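Local coordinates for vacuolar protein sorting protein 36 (Saccharomyces cerevisiae, PDB 2CAY) that serves in the ESCRT-II complex of multivesicular-body sorting, where its N-terminal GLUE domain, a split PH domain, probably binds membrane lipids and helps link to ESCRT-I, at residues A[95-100]-A[111-117]; A[11-17]-A[71-77]; A[79-85]-A[131-136]. Residues are numbered along the deposited sequence.

Interaction 1: A[95-100]-A[111-117]. With SO4 (sulfate ion), chain C.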
loop_
_atom_site.group_PDB
_atom_site.type_symbol
_atom_site.label_atom_id
_atom_site.label_comp_id
_atom_site.label_asym_id
_atom_site.label_seq_id
_atom_site.Cartn_x
_atom_site.Cartn_y
_atom_site.Cartn_z
ATOM N N SER A 95 1.655 0.872 -14.005
ATOM C CA SER A 95 0.841 -0.367 -14.173
ATOM C C SER A 95 0.653 -1.087 -12.844
ATOM O O SER A 95 1.518 -1.002 -11.966
ATOM C CB SER A 95 1.527 -1.322 -15.151
ATOM O OG SER A 95 1.825 -0.673 -16.366
ATOM N N PRO A 96 -0.471 -1.824 -12.682
ATOM C CA PRO A 96 -0.539 -2.716 -11.498
ATOM C C PRO A 96 0.573 -3.783 -11.537
ATOM O O PRO A 96 1.097 -4.068 -12.619
ATOM C CB PRO A 96 -1.928 -3.389 -11.604
ATOM C CG PRO A 96 -2.649 -2.725 -12.721
ATOM C CD PRO A 96 -1.670 -1.913 -13.549
ATOM N N ARG A 97 0.924 -4.326 -10.383
ATOM C CA ARG A 97 2.080 -5.225 -10.243
ATOM C C ARG A 97 1.664 -6.438 -9.447
ATOM O O ARG A 97 0.899 -6.346 -8.455
ATOM C CB ARG A 97 3.205 -4.536 -9.464
ATOM C CG ARG A 97 3.644 -3.161 -9.984
ATOM C CD ARG A 97 4.592 -3.277 -11.135
ATOM N NE ARG A 97 5.075 -1.939 -11.563
ATOM C CZ ARG A 97 6.155 -1.307 -11.106
ATOM N NH1 ARG A 97 6.925 -1.850 -10.167
ATOM N NH2 ARG A 97 6.446 -0.072 -11.576
ATOM N N LEU A 98 2.186 -7.588 -9.850
ATOM C CA LEU A 98 2.137 -8.757 -8.977
ATOM C C LEU A 98 3.554 -9.036 -8.429
ATOM O O LEU A 98 4.478 -9.271 -9.196
ATOM C CB LEU A 98 1.535 -9.974 -9.689
ATOM C CG LEU A 98 1.406 -11.248 -8.817
ATOM C CD1 LEU A 98 0.354 -11.044 -7.707
ATOM C CD2 LEU A 98 1.052 -12.478 -9.663
ATOM N N ILE A 99 3.700 -8.966 -7.109
ATOM C CA ILE A 99 5.013 -9.110 -6.418
ATOM C C ILE A 99 5.180 -10.553 -5.947
ATOM O O ILE A 99 4.304 -11.088 -5.263
ATOM C CB ILE A 99 5.088 -8.179 -5.159
ATOM C CG1 ILE A 99 4.556 -6.771 -5.436
ATOM C CG2 ILE A 99 6.490 -8.203 -4.481
ATOM C CD1 ILE A 99 5.035 -6.175 -6.670
ATOM N N LEU A 100 6.264 -11.186 -6.370
ATOM C CA LEU A 100 6.565 -12.582 -5.981
ATOM C C LEU A 100 7.677 -12.602 -4.932
ATOM O O LEU A 100 8.791 -12.120 -5.201
ATOM C CB LEU A 100 7.003 -13.390 -7.216
ATOM C CG LEU A 100 6.117 -13.193 -8.451
ATOM C CD1 LEU A 100 6.661 -14.024 -9.656
ATOM C CD2 LEU A 100 4.684 -13.564 -8.130
ATOM N N PHE A 111 13.396 -10.065 -5.119
ATOM C CA PHE A 111 12.030 -10.537 -5.335
ATOM C C PHE A 111 11.717 -10.230 -6.799
ATOM O O PHE A 111 12.501 -9.584 -7.495
ATOM C CB PHE A 111 11.011 -9.848 -4.376
ATOM C CG PHE A 111 11.036 -8.335 -4.443
ATOM C CD1 PHE A 111 10.180 -7.632 -5.302
ATOM C CD2 PHE A 111 11.881 -7.607 -3.611
ATOM C CE1 PHE A 111 10.204 -6.236 -5.358
ATOM C CE2 PHE A 111 11.911 -6.219 -3.674
ATOM C CZ PHE A 111 11.060 -5.531 -4.529
ATOM N N VAL A 112 10.572 -10.694 -7.273
ATOM C CA VAL A 112 10.198 -10.440 -8.661
ATOM C C VAL A 112 8.909 -9.649 -8.736
ATOM O O VAL A 112 8.074 -9.743 -7.851
ATOM C CB VAL A 112 10.019 -11.793 -9.474
ATOM C CG1 VAL A 112 9.328 -11.521 -10.864
ATOM C CG2 VAL A 112 11.381 -12.490 -9.655
ATOM N N GLN A 113 8.742 -8.871 -9.794
ATOM C CA GLN A 113 7.404 -8.306 -10.089
ATOM C C GLN A 113 7.011 -8.604 -11.516
ATOM O O GLN A 113 7.848 -8.567 -12.426
ATOM C CB GLN A 113 7.345 -6.797 -9.903
ATOM C CG GLN A 113 8.169 -6.236 -8.720
ATOM C CD GLN A 113 8.043 -4.727 -8.644
ATOM O OE1 GLN A 113 6.922 -4.197 -8.691
ATOM N NE2 GLN A 113 9.189 -4.019 -8.564
ATOM N N LEU A 114 5.713 -8.809 -11.710
ATOM C CA LEU A 114 5.105 -8.848 -13.027
ATOM C C LEU A 114 4.351 -7.525 -13.197
ATOM O O LEU A 114 3.542 -7.151 -12.320
ATOM C CB LEU A 114 4.106 -10.012 -13.087
ATOM C CG LEU A 114 4.667 -11.363 -12.634
ATOM C CD1 LEU A 114 3.550 -12.450 -12.803
ATOM C CD2 LEU A 114 5.914 -11.753 -13.417
ATOM N N SER A 115 4.587 -6.820 -14.293
ATOM C CA SER A 115 3.932 -5.543 -14.464
ATOM C C SER A 115 2.938 -5.606 -15.620
ATOM O O SER A 115 3.313 -5.954 -16.757
ATOM C CB SER A 115 4.978 -4.421 -14.630
ATOM O OG SER A 115 4.324 -3.158 -14.723
ATOM N N PHE A 116 1.674 -5.279 -15.343
ATOM C CA PHE A 116 0.598 -5.493 -16.338
ATOM C C PHE A 116 0.235 -4.254 -17.157
ATOM O O PHE A 116 -0.504 -3.399 -16.678
ATOM C CB PHE A 116 -0.669 -6.075 -15.692
ATOM C CG PHE A 116 -0.450 -7.389 -14.984
ATOM C CD1 PHE A 116 -0.659 -8.601 -15.663
ATOM C CD2 PHE A 116 -0.029 -7.418 -13.669
ATOM C CE1 PHE A 116 -0.448 -9.835 -15.030
ATOM C CE2 PHE A 116 0.164 -8.659 -13.003
ATOM C CZ PHE A 116 -0.037 -9.860 -13.704
ATOM N N ARG A 117 0.679 -4.186 -18.411
ATOM C CA ARG A 117 0.521 -2.937 -19.189
ATOM C C ARG A 117 -0.788 -2.829 -19.976
ATOM O O ARG A 117 -1.152 -1.740 -20.424
ATOM C CB ARG A 117 1.707 -2.693 -20.134
ATOM C CG ARG A 117 2.923 -2.048 -19.473
ATOM C CD ARG A 117 3.539 -2.964 -18.423
ATOM N NE ARG A 117 4.755 -2.395 -17.830
ATOM C CZ ARG A 117 6.008 -2.647 -18.228
ATOM N NH1 ARG A 117 6.244 -3.412 -19.279
ATOM N NH2 ARG A 117 7.029 -2.099 -17.577
HETATM S S SO4 C . 5.275 0.159 -15.052
HETATM O O1 SO4 C . 6.107 -1.030 -15.060
HETATM O O2 SO4 C . 4.403 0.188 -16.227
HETATM O O3 SO4 C . 6.185 1.316 -15.118
HETATM O O4 SO4 C . 4.405 0.224 -13.907
HETATM O O HOH W 1 9.370 -1.071 -8.870
#
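Ser95 lies just before strand 97-100 and faces the second segment, with CB 3.3 Å from Phe116 O. Its backbone and its hydroxyl both donate to the sulfate: N to O4 at 2.8 Å and OG to O2 at 2.7 Å. Pro96 starts the backbone pairing, its O accepting from Phe116 N at 3.0 Å. Arg97 sits opposite Ser115 in a non-hydrogen-bonded pair. Its guanidinium works along its edge: NH1 donates to Gln113 OE1 at 2.8 Å, while NE and NH2 reach sulfate O4 at 3.3 and 3.1 Å. Water 1 joins Arg97 NH1 to Gln113 NE2. Ser115 OG donates to O1 (2.8 Å) from beside Arg97. Arg117 NH2 also reaches O1 (2.9 Å) and Arg117 NE reaches O2 (3.1 Å). Tyr41 OH also hydrogen-bonds to the ion.

Leu98 forms a hydrogen-bonded pair with Leu114: Leu98 N to Leu114 O is 2.9 Å and Leu114 N to Leu98 O is 2.8 Å. On the sheet face away from Arg97, Leu98 CB meets Phe116 CE2 at 3.8 Å, on the side that helix 122-137 covers. Ile99 returns to the Arg97 face, where its CG2 packs on Phe111 CD1 at 3.8 Å. Phe111 also meets Phe91 of the second subunit. Leu100 closes the pairing with Val112, Leu100 N to Val112 O being 2.7 Å and Val112 N to Leu100 O 3.1 Å.

The two strands run at 166° and form an antiparallel beta hairpin of the PH fold. The basic pocket at its Ser95 end holds a sulfate, probably from the crystallisation liquor, and is consistent with an anion site such as a lipid phosphate could use.

Interaction 2: A[11-17]-A[71-77]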
loop_
_atom_site.group_PDB
_atom_site.type_symbol
_atom_site.label_atom_id
_atom_site.label_comp_id
_atom_site.label_asym_id
_atom_site.label_seq_id
_atom_site.Cartn_x
_atom_site.Cartn_y
_atom_site.Cartn_z
ATOM N N TYR A 11 17.033 -17.336 -9.894
ATOM C CA TYR A 11 15.659 -17.750 -9.662
ATOM C C TYR A 11 14.934 -18.140 -10.968
ATOM O O TYR A 11 14.085 -19.020 -10.966
ATOM C CB TYR A 11 14.914 -16.617 -8.946
ATOM C CG TYR A 11 15.666 -16.034 -7.751
ATOM C CD1 TYR A 11 15.595 -16.644 -6.485
ATOM C CD2 TYR A 11 16.455 -14.873 -7.888
ATOM C CE1 TYR A 11 16.289 -16.104 -5.365
ATOM C CE2 TYR A 11 17.160 -14.327 -6.777
ATOM C CZ TYR A 11 17.071 -14.946 -5.520
ATOM O OH TYR A 11 17.757 -14.405 -4.425
ATOM N N TRP A 12 15.265 -17.472 -12.066
ATOM C CA TRP A 12 14.627 -17.731 -13.342
ATOM C C TRP A 12 15.397 -18.826 -14.108
ATOM O O TRP A 12 16.616 -18.969 -13.943
ATOM C CB TRP A 12 14.569 -16.454 -14.177
ATOM C CG TRP A 12 13.542 -15.349 -13.762
ATOM C CD1 TRP A 12 13.822 -14.189 -13.068
ATOM C CD2 TRP A 12 12.134 -15.278 -14.095
ATOM N NE1 TRP A 12 12.685 -13.431 -12.930
ATOM C CE2 TRP A 12 11.633 -14.068 -13.540
ATOM C CE3 TRP A 12 11.255 -16.118 -14.781
ATOM C CZ2 TRP A 12 10.288 -13.683 -13.655
ATOM C CZ3 TRP A 12 9.900 -15.738 -14.897
ATOM C CH2 TRP A 12 9.436 -14.521 -14.339
ATOM N N HIS A 13 14.693 -19.613 -14.913
ATOM C CA HIS A 13 15.358 -20.599 -15.785
ATOM C C HIS A 13 14.925 -20.402 -17.244
ATOM O O HIS A 13 13.864 -19.822 -17.537
ATOM C CB HIS A 13 15.153 -22.052 -15.295
ATOM C CG HIS A 13 13.714 -22.454 -15.155
ATOM N ND1 HIS A 13 12.889 -22.685 -16.241
ATOM C CD2 HIS A 13 12.941 -22.633 -14.058
ATOM C CE1 HIS A 13 11.670 -22.984 -15.817
ATOM N NE2 HIS A 13 11.678 -22.973 -14.500
ATOM N N TYR A 14 15.751 -20.880 -18.174
ATOM C CA TYR A 14 15.435 -20.745 -19.591
ATOM C C TYR A 14 14.232 -21.654 -19.918
ATOM O O TYR A 14 14.103 -22.758 -19.358
ATOM C CB TYR A 14 16.683 -21.106 -20.418
ATOM C CG TYR A 14 16.446 -21.192 -21.898
ATOM C CD1 TYR A 14 16.336 -20.046 -22.685
ATOM C CD2 TYR A 14 16.302 -22.440 -22.514
ATOM C CE1 TYR A 14 16.107 -20.152 -24.071
ATOM C CE2 TYR A 14 16.066 -22.547 -23.873
ATOM C CZ TYR A 14 15.968 -21.418 -24.637
ATOM O OH TYR A 14 15.745 -21.578 -25.985
ATOM N N VAL A 15 13.344 -21.165 -20.779
ATOM C CA VAL A 15 12.160 -21.924 -21.238
ATOM C C VAL A 15 12.188 -22.000 -22.781
ATOM O O VAL A 15 12.351 -20.987 -23.449
ATOM C CB VAL A 15 10.803 -21.269 -20.758
ATOM C CG1 VAL A 15 9.602 -21.883 -21.493
ATOM C CG2 VAL A 15 10.619 -21.466 -19.266
ATOM N N GLU A 16 12.028 -23.207 -23.327
ATOM C CA GLU A 16 11.962 -23.396 -24.781
ATOM C C GLU A 16 10.545 -23.148 -25.243
ATOM O O GLU A 16 9.589 -23.489 -24.527
ATOM C CB GLU A 16 12.343 -24.838 -25.151
ATOM C CG GLU A 16 13.771 -25.272 -24.812
ATOM C CD GLU A 16 14.074 -26.689 -25.344
ATOM O OE1 GLU A 16 13.466 -27.077 -26.360
ATOM O OE2 GLU A 16 14.877 -27.417 -24.742
ATOM N N THR A 17 10.410 -22.566 -26.428
ATOM C CA THR A 17 9.113 -22.365 -27.065
ATOM C C THR A 17 9.111 -22.819 -28.538
ATOM O O THR A 17 10.172 -23.007 -29.148
ATOM C CB THR A 17 8.714 -20.884 -27.075
ATOM O OG1 THR A 17 9.481 -20.190 -28.067
ATOM C CG2 THR A 17 8.918 -20.242 -25.705
ATOM N N THR A 71 12.016 -17.669 -28.645
ATOM C CA THR A 71 12.875 -18.860 -28.527
ATOM C C THR A 71 14.203 -18.569 -27.847
ATOM O O THR A 71 14.977 -19.505 -27.613
ATOM C CB THR A 71 13.203 -19.508 -29.903
ATOM O OG1 THR A 71 13.883 -18.540 -30.689
ATOM C CG2 THR A 71 11.947 -19.931 -30.618
ATOM N N GLN A 72 14.489 -17.295 -27.562
ATOM C CA GLN A 72 15.738 -16.899 -26.907
ATOM C C GLN A 72 15.535 -16.316 -25.505
ATOM O O GLN A 72 16.293 -16.609 -24.575
ATOM C CB GLN A 72 16.440 -15.815 -27.723
ATOM C CG GLN A 72 17.078 -16.282 -29.006
ATOM C CD GLN A 72 17.747 -15.129 -29.715
ATOM O OE1 GLN A 72 18.733 -14.575 -29.219
ATOM N NE2 GLN A 72 17.205 -14.741 -30.869
ATOM N N ASN A 73 14.531 -15.453 -25.380
ATOM C CA ASN A 73 14.397 -14.592 -24.196
ATOM C C ASN A 73 13.233 -14.940 -23.247
ATOM O O ASN A 73 12.880 -14.169 -22.353
ATOM C CB ASN A 73 14.377 -13.127 -24.632
ATOM C CG ASN A 73 15.714 -12.684 -25.273
ATOM O OD1 ASN A 73 16.688 -13.439 -25.271
ATOM N ND2 ASN A 73 15.754 -11.470 -25.814
ATOM N N SER A 74 12.685 -16.128 -23.408
ATOM C CA SER A 74 11.654 -16.641 -22.497
ATOM C C SER A 74 12.227 -17.255 -21.210
ATOM O O SER A 74 13.341 -17.840 -21.203
ATOM C CB SER A 74 10.740 -17.623 -23.242
ATOM O OG SER A 74 10.155 -16.956 -24.350
ATOM N N LEU A 75 11.477 -17.103 -20.120
ATOM C CA LEU A 75 11.943 -17.472 -18.769
ATOM C C LEU A 75 10.868 -18.149 -17.943
ATOM O O LEU A 75 9.671 -17.897 -18.146
ATOM C CB LEU A 75 12.440 -16.231 -18.008
ATOM C CG LEU A 75 13.684 -15.484 -18.506
ATOM C CD1 LEU A 75 13.805 -14.152 -17.772
ATOM C CD2 LEU A 75 14.946 -16.374 -18.325
ATOM N N GLY A 76 11.287 -18.981 -17.002
ATOM C CA GLY A 76 10.392 -19.684 -16.113
ATOM C C GLY A 76 10.798 -19.521 -14.662
ATOM O O GLY A 76 11.987 -19.390 -14.343
ATOM N N LEU A 77 9.801 -19.508 -13.789
ATOM C CA LEU A 77 9.999 -19.494 -12.360
ATOM C C LEU A 77 9.237 -20.672 -11.743
ATOM O O LEU A 77 8.058 -20.870 -12.065
ATOM C CB LEU A 77 9.401 -18.142 -11.848
ATOM C CG LEU A 77 9.929 -17.315 -10.680
ATOM C CD1 LEU A 77 11.380 -16.879 -10.892
ATOM C CD2 LEU A 77 9.092 -16.090 -10.528
HETATM O O HOH W 2 13.374 -18.579 -24.857
HETATM O O HOH W 3 13.396 -22.042 -27.557
#
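Trp12 lays its indole between two leucines of the other segment. Leu77 CD1 sits over the five-membered ring, 3.8 Å from its centroid, in a CH-pi contact. Leu75 CD1 lies over the opposite face, and Leu75 CB comes 3.4 Å from Trp12 CE3. His13 and Gly76 form an antiparallel hydrogen-bonded pair, with His13 N to Gly76 O and Gly76 N to His13 O both 2.8 Å. The His13 ring folds over Gly76, whose CA is 3.9 Å from the ring centroid. A CB on Gly76 would clash with His13 CE1 and Val15 CG2, so the close fit depends on glycine.

Beyond this pair the strands loosen. Val15 N to Ser74 O is a weak hydrogen bond of 3.4 Å, and water 2 joins Val15 O to Ser74 N. Tyr14 reaches forward, toward the Thr17 end, so that its OH donates to Thr71 O at 2.7 Å. Water 3 connects the same carbonyl with Thr17 N.

Strand 13-14 is thus the edge strand of one PH-domain sheet, beside strand 75-78, which pairs in turn with strand 61-66. The short helix 70-73 lies at one end. Trp12 and Leu75 meet Leu40 of strand 38-42, while Leu77 packs on strand 97-102.

Interaction 3: A[79-85]-A[131-136]; sequences LDDLAYV and ALENIL
Segment 79-85 starts as a 3-10 turn at residues 79-81, closed by Leu82 N to Leu79 O at 3.1 Å. It then extends, turns a corner at Ala83 (phi/psi -108/-37), and continues as strand from Tyr84. Ala83 and Tyr84 both face Phe101 in a classic beta bulge. Segment 131-136 is regular alpha helix, part of helix 122-137, the C-terminal helix of the PH fold that packs against the beta sheets. The nearest CA pairs are Leu79 with Leu132 (6.2 Å), Asp80 with Ile135 (6.8 Å) and Ala83 with Leu136 (7.8 Å). No hydrogen bond crosses between the segments.

The contact is apolar. Leu132 (chi1 t, chi2 p) is its centre. Its CD1 lies 3.7 Å from both Leu79 O and Leu82 O, and 4.0 Å from Leu82 CB. Its CD2 reaches Tyr84 CA at 3.8 Å and Val85 CG1 at 3.9 Å. Leu79 (m, t) points at the helix, with CD1 4.0 Å from Ala131 CB and CB 3.4 Å from Ile135 CD1. Ile135 has chi1 -72° and chi2 152°, and its CG2 is 3.9 Å from Asp80 OD1. Tyr84 points away from the helix, and its OH hydrogen-bonds to Glu110 O of the third subunit. Leu136 (m, t) lies along the corner, with CD1 3.4 Å from Ala83 O, a buried carbonyl that has no hydrogen-bond partner in the model.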
loop_
_atom_site.group_PDB
_atom_site.type_symbol
_atom_site.label_atom_id
_atom_site.label_comp_id
_atom_site.label_asym_id
_atom_site.label_seq_id
_atom_site.Cartn_x
_atom_site.Cartn_y
_atom_site.Cartn_z
ATOM N N LEU A 79 6.870 -22.319 -9.117
ATOM C CA LEU A 79 5.972 -21.999 -7.997
ATOM C C LEU A 79 6.474 -22.565 -6.661
ATOM O O LEU A 79 6.273 -21.967 -5.607
ATOM C CB LEU A 79 4.548 -22.485 -8.271
ATOM C CG LEU A 79 3.786 -21.835 -9.425
ATOM C CD1 LEU A 79 2.445 -22.609 -9.650
ATOM C CD2 LEU A 79 3.549 -20.319 -9.171
ATOM N N ASP A 80 7.118 -23.724 -6.712
ATOM C CA ASP A 80 7.722 -24.331 -5.522
ATOM C C ASP A 80 8.830 -23.473 -4.863
ATOM O O ASP A 80 9.190 -23.726 -3.736
ATOM C CB ASP A 80 8.288 -25.714 -5.847
ATOM C CG ASP A 80 8.635 -26.503 -4.578
ATOM O OD1 ASP A 80 7.697 -26.879 -3.809
ATOM O OD2 ASP A 80 9.853 -26.721 -4.341
ATOM N N ASP A 81 9.357 -22.474 -5.556
ATOM C CA ASP A 81 10.379 -21.572 -4.975
ATOM C C ASP A 81 9.773 -20.306 -4.299
ATOM O O ASP A 81 10.509 -19.457 -3.737
ATOM C CB ASP A 81 11.389 -21.188 -6.046
ATOM C CG ASP A 81 12.285 -22.381 -6.474
ATOM O OD1 ASP A 81 12.317 -23.404 -5.740
ATOM O OD2 ASP A 81 12.935 -22.282 -7.542
ATOM N N LEU A 82 8.445 -20.195 -4.338
ATOM C CA LEU A 82 7.742 -19.017 -3.830
ATOM C C LEU A 82 7.082 -19.251 -2.481
ATOM O O LEU A 82 6.603 -20.346 -2.179
ATOM C CB LEU A 82 6.661 -18.549 -4.830
ATOM C CG LEU A 82 7.068 -18.153 -6.250
ATOM C CD1 LEU A 82 5.835 -17.567 -6.998
ATOM C CD2 LEU A 82 8.259 -17.152 -6.297
ATOM N N ALA A 83 7.047 -18.193 -1.670
ATOM C CA ALA A 83 6.354 -18.195 -0.399
ATOM C C ALA A 83 5.071 -17.369 -0.389
ATOM O O ALA A 83 4.070 -17.773 0.258
ATOM C CB ALA A 83 7.313 -17.768 0.766
ATOM N N TYR A 84 5.072 -16.222 -1.087
ATOM C CA TYR A 84 3.869 -15.379 -1.182
ATOM C C TYR A 84 3.812 -14.688 -2.527
ATOM O O TYR A 84 4.824 -14.488 -3.178
ATOM C CB TYR A 84 3.855 -14.241 -0.122
ATOM C CG TYR A 84 4.114 -14.636 1.312
ATOM C CD1 TYR A 84 3.044 -14.795 2.201
ATOM C CD2 TYR A 84 5.419 -14.831 1.792
ATOM C CE1 TYR A 84 3.248 -15.166 3.546
ATOM C CE2 TYR A 84 5.647 -15.208 3.139
ATOM C CZ TYR A 84 4.554 -15.354 4.009
ATOM O OH TYR A 84 4.760 -15.688 5.322
ATOM N N VAL A 85 2.604 -14.288 -2.920
ATOM C CA VAL A 85 2.421 -13.335 -3.996
ATOM C C VAL A 85 1.507 -12.234 -3.449
ATOM O O VAL A 85 0.628 -12.504 -2.616
ATOM C CB VAL A 85 1.891 -13.981 -5.323
ATOM C CG1 VAL A 85 2.693 -15.193 -5.693
ATOM C CG2 VAL A 85 0.433 -14.376 -5.188
ATOM N N ALA A 131 -2.923 -21.204 -7.252
ATOM C CA ALA A 131 -1.958 -22.206 -7.715
ATOM C C ALA A 131 -0.824 -22.333 -6.686
ATOM O O ALA A 131 -0.453 -23.458 -6.292
ATOM C CB ALA A 131 -1.423 -21.850 -9.099
ATOM N N LEU A 132 -0.337 -21.183 -6.190
ATOM C CA LEU A 132 0.609 -21.178 -5.073
ATOM C C LEU A 132 0.057 -21.858 -3.818
ATOM O O LEU A 132 0.707 -22.738 -3.237
ATOM C CB LEU A 132 1.080 -19.736 -4.738
ATOM C CG LEU A 132 2.099 -19.671 -3.591
ATOM C CD1 LEU A 132 3.328 -20.554 -3.871
ATOM C CD2 LEU A 132 2.508 -18.236 -3.341
ATOM N N GLU A 133 -1.128 -21.457 -3.369
ATOM C CA GLU A 133 -1.714 -22.086 -2.196
ATOM C C GLU A 133 -1.845 -23.635 -2.322
ATOM O O GLU A 133 -1.588 -24.346 -1.333
ATOM C CB GLU A 133 -3.043 -21.420 -1.797
ATOM C CG GLU A 133 -3.544 -21.835 -0.385
ATOM C CD GLU A 133 -2.832 -21.122 0.786
ATOM O OE1 GLU A 133 -1.755 -20.487 0.617
ATOM O OE2 GLU A 133 -3.367 -21.209 1.910
ATOM N N ASN A 134 -2.172 -24.154 -3.518
ATOM C CA ASN A 134 -2.271 -25.610 -3.721
ATOM C C ASN A 134 -0.920 -26.281 -3.435
ATOM O O ASN A 134 -0.867 -27.385 -2.894
ATOM C CB ASN A 134 -2.698 -25.988 -5.158
ATOM C CG ASN A 134 -4.156 -25.622 -5.476
ATOM O OD1 ASN A 134 -4.963 -25.380 -4.583
ATOM N ND2 ASN A 134 -4.477 -25.553 -6.758
ATOM N N ILE A 135 0.161 -25.637 -3.858
ATOM C CA ILE A 135 1.497 -26.192 -3.629
ATOM C C ILE A 135 1.877 -26.094 -2.148
ATOM O O ILE A 135 2.359 -27.075 -1.575
ATOM C CB ILE A 135 2.515 -25.527 -4.522
ATOM C CG1 ILE A 135 2.289 -26.022 -5.949
ATOM C CG2 ILE A 135 3.943 -25.816 -4.035
ATOM C CD1 ILE A 135 2.689 -25.064 -6.959
ATOM N N LEU A 136 1.633 -24.936 -1.528
ATOM C CA LEU A 136 2.012 -24.715 -0.126
ATOM C C LEU A 136 1.337 -25.662 0.836
ATOM O O LEU A 136 1.989 -26.175 1.747
ATOM C CB LEU A 136 1.784 -23.256 0.322
ATOM C CG LEU A 136 2.774 -22.240 -0.268
ATOM C CD1 LEU A 136 2.408 -20.788 0.146
ATOM C CD2 LEU A 136 4.222 -22.565 0.126
#

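The three contacts tie together two beta sheets and the C-terminal helix of one PH domain. Interaction 1 lies in one sheet and interaction 2 in the other, their centres about 17 Å apart. They meet in the interior, where Leu100 CD1 is 3.3 Å from Leu77 CD2 and Val112 CG2 is 3.6 Å from Trp12 NE1. Interaction 3 puts the helix against strand 82-88, the sheet neighbour of strand 97-102. Leu100 CD2 lies 3.5 Å from Val85 CG1, and the centres of interactions 1 and 3 are about 16 Å apart. Segments 71-77 and 79-85 are nearly continuous in sequence. Among the three, the sulfate belongs to interaction 1.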